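Local coordinates for kelch domain-containing protein (Colletotrichum graminicola M1.001, PDB 5C86) that probably oxidises alcohols at a copper site, as a fungal member of the AA5 family related to galactose oxidase and glyoxal oxidase, at residues L339-A342 and D343-W347; G454-P458 and G459-L463. All blocks are in the same frame, centred on the assembly; numbering follows the deposited sequence. Where two conformers were deposited one is given.

Contact 1. Residues L339-A342 and D343-W347; sequences LLMA and DATIW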
loop_
_atom_site.group_PDB
_atom_site.type_symbol
_atom_site.label_atom_id
_atom_site.label_comp_id
_atom_site.label_asym_id
_atom_site.label_seq_id
_atom_site.Cartn_x
_atom_site.Cartn_y
_atom_site.Cartn_z
ATOM N N LEU A 339 -0.610 0.891 -7.643
ATOM C CA LEU A 339 -1.665 1.261 -6.759
ATOM C C LEU A 339 -3.024 0.921 -7.377
ATOM O O LEU A 339 -3.289 1.189 -8.551
ATOM C CB LEU A 339 -1.596 2.745 -6.429
ATOM C CG LEU A 339 -2.266 3.121 -5.115
ATOM C CD1 LEU A 339 -1.435 2.715 -3.942
ATOM C CD2 LEU A 339 -2.574 4.582 -5.098
ATOM N N LEU A 340 -3.924 0.351 -6.560
ATOM C CA LEU A 340 -5.308 0.119 -7.017
ATOM C C LEU A 340 -6.066 1.418 -7.119
ATOM O O LEU A 340 -6.056 2.212 -6.204
ATOM C CB LEU A 340 -6.073 -0.754 -6.021
ATOM C CG LEU A 340 -7.475 -1.148 -6.411
ATOM C CD1 LEU A 340 -7.429 -1.991 -7.627
ATOM C CD2 LEU A 340 -8.150 -1.887 -5.259
ATOM N N MET A 341 -6.807 1.576 -8.223
ATOM C CA MET A 341 -7.697 2.721 -8.472
ATOM C C MET A 341 -9.182 2.362 -8.156
ATOM O O MET A 341 -9.553 1.197 -8.239
ATOM C CB MET A 341 -7.534 3.106 -9.940
ATOM C CG MET A 341 -6.091 3.414 -10.369
ATOM S SD MET A 341 -5.275 4.672 -9.371
ATOM C CE MET A 341 -6.110 6.137 -9.827
ATOM N N ALA A 342 -10.017 3.373 -8.020
ATOM C CA ALA A 342 -11.441 3.114 -7.720
ATOM C C ALA A 342 -12.138 2.470 -8.908
ATOM O O ALA A 342 -13.133 1.778 -8.763
ATOM C CB ALA A 342 -12.096 4.427 -7.314
ATOM N N ASP A 343 -11.589 2.603 -10.121
ATOM C CA ASP A 343 -12.179 1.927 -11.291
ATOM C C ASP A 343 -11.724 0.499 -11.410
ATOM O O ASP A 343 -11.997 -0.177 -12.399
ATOM C CB ASP A 343 -12.036 2.701 -12.598
ATOM C CG ASP A 343 -10.635 2.744 -13.101
ATOM O OD1 ASP A 343 -9.745 2.292 -12.405
ATOM O OD2 ASP A 343 -10.387 3.258 -14.218
ATOM N N ALA A 344 -10.938 0.001 -10.429
ATOM C CA ALA A 344 -10.478 -1.382 -10.374
ATOM C C ALA A 344 -9.345 -1.735 -11.360
ATOM O O ALA A 344 -8.969 -2.891 -11.457
ATOM C CB ALA A 344 -11.660 -2.370 -10.477
ATOM N N THR A 345 -8.807 -0.709 -12.023
ATOM C CA THR A 345 -7.554 -0.834 -12.735
ATOM C C THR A 345 -6.424 -0.565 -11.698
ATOM O O THR A 345 -6.652 -0.113 -10.560
ATOM C CB THR A 345 -7.431 0.205 -13.888
ATOM O OG1 THR A 345 -7.345 1.492 -13.306
ATOM C CG2 THR A 345 -8.592 0.018 -14.846
ATOM N N ILE A 346 -5.189 -0.826 -12.148
ATOM C CA ILE A 346 -4.016 -0.712 -11.304
ATOM C C ILE A 346 -2.973 0.163 -11.958
ATOM O O ILE A 346 -2.513 -0.141 -13.063
ATOM C CB ILE A 346 -3.399 -2.038 -10.982
ATOM C CG1 ILE A 346 -4.442 -3.025 -10.446
ATOM C CG2 ILE A 346 -2.315 -1.835 -9.924
ATOM C CD1 ILE A 346 -3.936 -4.391 -10.008
ATOM N N TRP A 347 -2.674 1.243 -11.323
ATOM C CA TRP A 347 -1.465 2.059 -11.718
ATOM C C TRP A 347 -0.211 1.282 -11.570
ATOM O O TRP A 347 -0.004 0.569 -10.594
ATOM C CB TRP A 347 -1.379 3.287 -10.858
ATOM C CG TRP A 347 -0.047 3.917 -10.835
ATOM C CD1 TRP A 347 0.864 3.829 -9.781
ATOM C CD2 TRP A 347 0.524 4.771 -11.804
ATOM N NE1 TRP A 347 2.008 4.542 -10.106
ATOM C CE2 TRP A 347 1.789 5.135 -11.324
ATOM C CE3 TRP A 347 0.111 5.217 -13.061
ATOM C CZ2 TRP A 347 2.659 5.972 -12.081
ATOM C CZ3 TRP A 347 0.968 6.056 -13.813
ATOM C CH2 TRP A 347 2.206 6.382 -13.308
#

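Contact 2. Residues G454-P458 and G459-L463; sequences GVAIP and GYYML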
loop_
_atom_site.group_PDB
_atom_site.type_symbol
_atom_site.label_atom_id
_atom_site.label_comp_id
_atom_site.label_asym_id
_atom_site.label_seq_id
_atom_site.Cartn_x
_atom_site.Cartn_y
_atom_site.Cartn_z
ATOM N N GLY A 454 -9.196 -3.895 14.484
ATOM C CA GLY A 454 -7.960 -4.476 14.012
ATOM C C GLY A 454 -8.053 -5.070 12.649
ATOM O O GLY A 454 -7.053 -5.253 11.980
ATOM N N VAL A 455 -9.301 -5.358 12.243
ATOM C CA VAL A 455 -9.664 -5.836 10.944
ATOM C C VAL A 455 -10.012 -4.624 10.059
ATOM O O VAL A 455 -9.288 -4.323 9.094
ATOM C CB VAL A 455 -10.826 -6.830 11.000
ATOM C CG1 VAL A 455 -11.338 -7.171 9.584
ATOM C CG2 VAL A 455 -10.380 -8.092 11.743
ATOM N N ALA A 456 -11.030 -3.853 10.452
ATOM C CA ALA A 456 -11.456 -2.669 9.762
ATOM C C ALA A 456 -10.756 -1.495 10.380
ATOM O O ALA A 456 -11.281 -0.713 11.201
ATOM C CB ALA A 456 -12.950 -2.534 9.901
ATOM N N ILE A 457 -9.487 -1.366 10.028
ATOM C CA ILE A 457 -8.698 -0.192 10.444
ATOM C C ILE A 457 -9.458 1.080 10.021
ATOM O O ILE A 457 -9.930 1.179 8.917
ATOM C CB ILE A 457 -7.297 -0.232 9.797
ATOM C CG1 ILE A 457 -6.458 -1.459 10.200
ATOM C CG2 ILE A 457 -6.586 1.073 10.072
ATOM C CD1 ILE A 457 -6.098 -1.517 11.686
ATOM N N PRO A 458 -9.601 2.069 10.921
ATOM C CA PRO A 458 -10.305 3.275 10.553
ATOM C C PRO A 458 -9.779 3.973 9.345
ATOM O O PRO A 458 -8.565 3.892 9.037
ATOM C CB PRO A 458 -10.160 4.193 11.767
ATOM C CG PRO A 458 -9.743 3.336 12.821
ATOM C CD PRO A 458 -9.071 2.089 12.299
ATOM N N GLY A 459 -10.656 4.647 8.652
ATOM C CA GLY A 459 -10.276 5.381 7.482
ATOM C C GLY A 459 -11.140 5.082 6.283
ATOM O O GLY A 459 -12.140 4.377 6.360
ATOM N N TYR A 460 -10.721 5.581 5.148
ATOM C CA TYR A 460 -11.430 5.447 3.916
ATOM C C TYR A 460 -11.195 4.108 3.230
ATOM O O TYR A 460 -10.075 3.565 3.209
ATOM C CB TYR A 460 -11.134 6.542 2.914
ATOM C CG TYR A 460 -11.977 7.798 3.054
ATOM C CD1 TYR A 460 -11.645 8.774 3.971
ATOM C CD2 TYR A 460 -13.169 7.871 2.437
ATOM C CE1 TYR A 460 -12.423 9.896 4.127
ATOM C CE2 TYR A 460 -13.968 8.963 2.582
ATOM C CZ TYR A 460 -13.584 9.958 3.424
ATOM O OH TYR A 460 -14.425 11.081 3.506
ATOM N N TYR A 461 -12.299 3.590 2.643
ATOM C CA TYR A 461 -12.333 2.365 1.889
ATOM C C TYR A 461 -13.085 2.600 0.613
ATOM O O TYR A 461 -13.920 3.500 0.493
ATOM C CB TYR A 461 -13.127 1.290 2.635
ATOM C CG TYR A 461 -12.352 0.735 3.847
ATOM C CD1 TYR A 461 -12.302 1.442 4.997
ATOM C CD2 TYR A 461 -11.768 -0.478 3.801
ATOM C CE1 TYR A 461 -11.565 0.932 6.082
ATOM C CE2 TYR A 461 -11.037 -1.014 4.854
ATOM C CZ TYR A 461 -10.968 -0.303 6.048
ATOM O OH TYR A 461 -10.246 -0.830 7.117
ATOM N N MET A 462 -12.737 1.784 -0.375
ATOM C CA MET A 462 -13.492 1.620 -1.611
ATOM C C MET A 462 -14.433 0.426 -1.457
ATOM O O MET A 462 -13.957 -0.672 -1.183
ATOM C CB MET A 462 -12.562 1.369 -2.720
ATOM C CG MET A 462 -11.758 2.610 -3.093
ATOM S SD MET A 462 -10.480 2.286 -4.361
ATOM C CE MET A 462 -9.217 1.468 -3.403
ATOM N N LEU A 463 -15.741 0.627 -1.667
ATOM C CA LEU A 463 -16.711 -0.465 -1.664
ATOM C C LEU A 463 -16.866 -0.885 -3.113
ATOM O O LEU A 463 -17.144 -0.065 -3.974
ATOM C CB LEU A 463 -18.048 -0.024 -1.046
ATOM C CG LEU A 463 -18.819 -1.076 -0.282
ATOM C CD1 LEU A 463 -19.808 -0.500 0.759
ATOM C CD2 LEU A 463 -19.499 -1.957 -1.364
#

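Contact 1. Residues L339-A342 and D343-W347
Leu339 pairs with Trp347 through both of its backbone polar atoms: its N donates to Trp347 O at 3.0 Å, and its O accepts from Trp347 N at 2.8 Å. The same Leu339 O takes a CA-H contact from Ile346. Leu339 N lies at the edge of the indole, close to its plane, while Trp347 NE1 bonds to Thr337 OG1. Leu340, in the next, non-hydrogen-bonded pair, carries CG anti to its backbone N (chi1 -176°), which brings CD1 to 4.2 Å from Ile346 CG1. At Met341 the hairpin turns: Met341 N donates almost straight along the C=O direction to Thr345 O at 2.9 Å, and Met341 O accepts from Ala344 N. This is a type I turn with a G1 bulge, the bulge position falling to Ala344 in a left-handed conformation. Met341 CG, anti to the carbonyl carbon (chi1 -56°), lies 3.7 Å from Thr345 OG1; bends at chi2 and chi3 carry SD to 4.4 Å from Trp347 CB. Past Ala342, Asp343 OD1 gathers two donors, Thr345 OG1 at 2.7 Å on the syn side and Thr345 N at 3.2 Å from above the carboxylate plane, the latter forming an Asx turn.

Contact 2. Residues G454-P458 and G459-L463
Tyr461 reaches back four residues to Ile457, and its side chain can be traced from the strand to the loop. At CB the chain leaves with CG anti to the carbonyl carbon (chi1 -73°), a rotation that points the ring back toward the loop at Ala456 and Ile457. Along its length the side chain also packs on Met415, Arg417, Ile432 and Val480. Further out, CE1 comes to 3.3 Å from Ile457 O, which sits at the edge of the ring and in its plane. Tyr461 OH donates to Ile457 O at 2.7 Å, approaching in the carbonyl plane on a lone pair of that oxygen (C=O...donor angle 126°). A tyrosine hydroxyl bound to the backbone four residues earlier, at the start of a strand, is a tyrosine corner, a feature well known in Greek-key beta sandwiches. Around the tip, OH meets Ala456 C at 3.4 Å and Ile457 CB at 4.0 Å. Just before the acceptor, Ala456 is the centre of an inverse gamma turn, its bond from Ile457 N to Val455 O a weak one. Gly459 bends at backbone angles (phi 129°) where a side chain would be jammed against Pro458 O; that oxygen is hydrogen-bonded by Arg417 NH2.

Overall arrangement
Contact 1 comes first along the chain, in the beta hairpin of strands 336-340 and 346-350, part of a four-stranded propeller blade that N-terminal strand 5-11 completes. Contact 2 follows later, within the galactose oxidase-like early set domain, where strand 459-466 lies between strands 412-422 and 476-481. Their centres are about 17 Å apart, yet they meet: Met462 SD packs 3.6 Å from Ala342 CA, and Met462 CE touches Leu340 CD2. The hairpin end thus abuts the C-terminal sandwich, a link extended by backbone bonding of Ala342 with Ala475. Contact 1 is nearer the copper site, empty here: the side chain of Trp347 lies about 11 Å from that of the ligand His335.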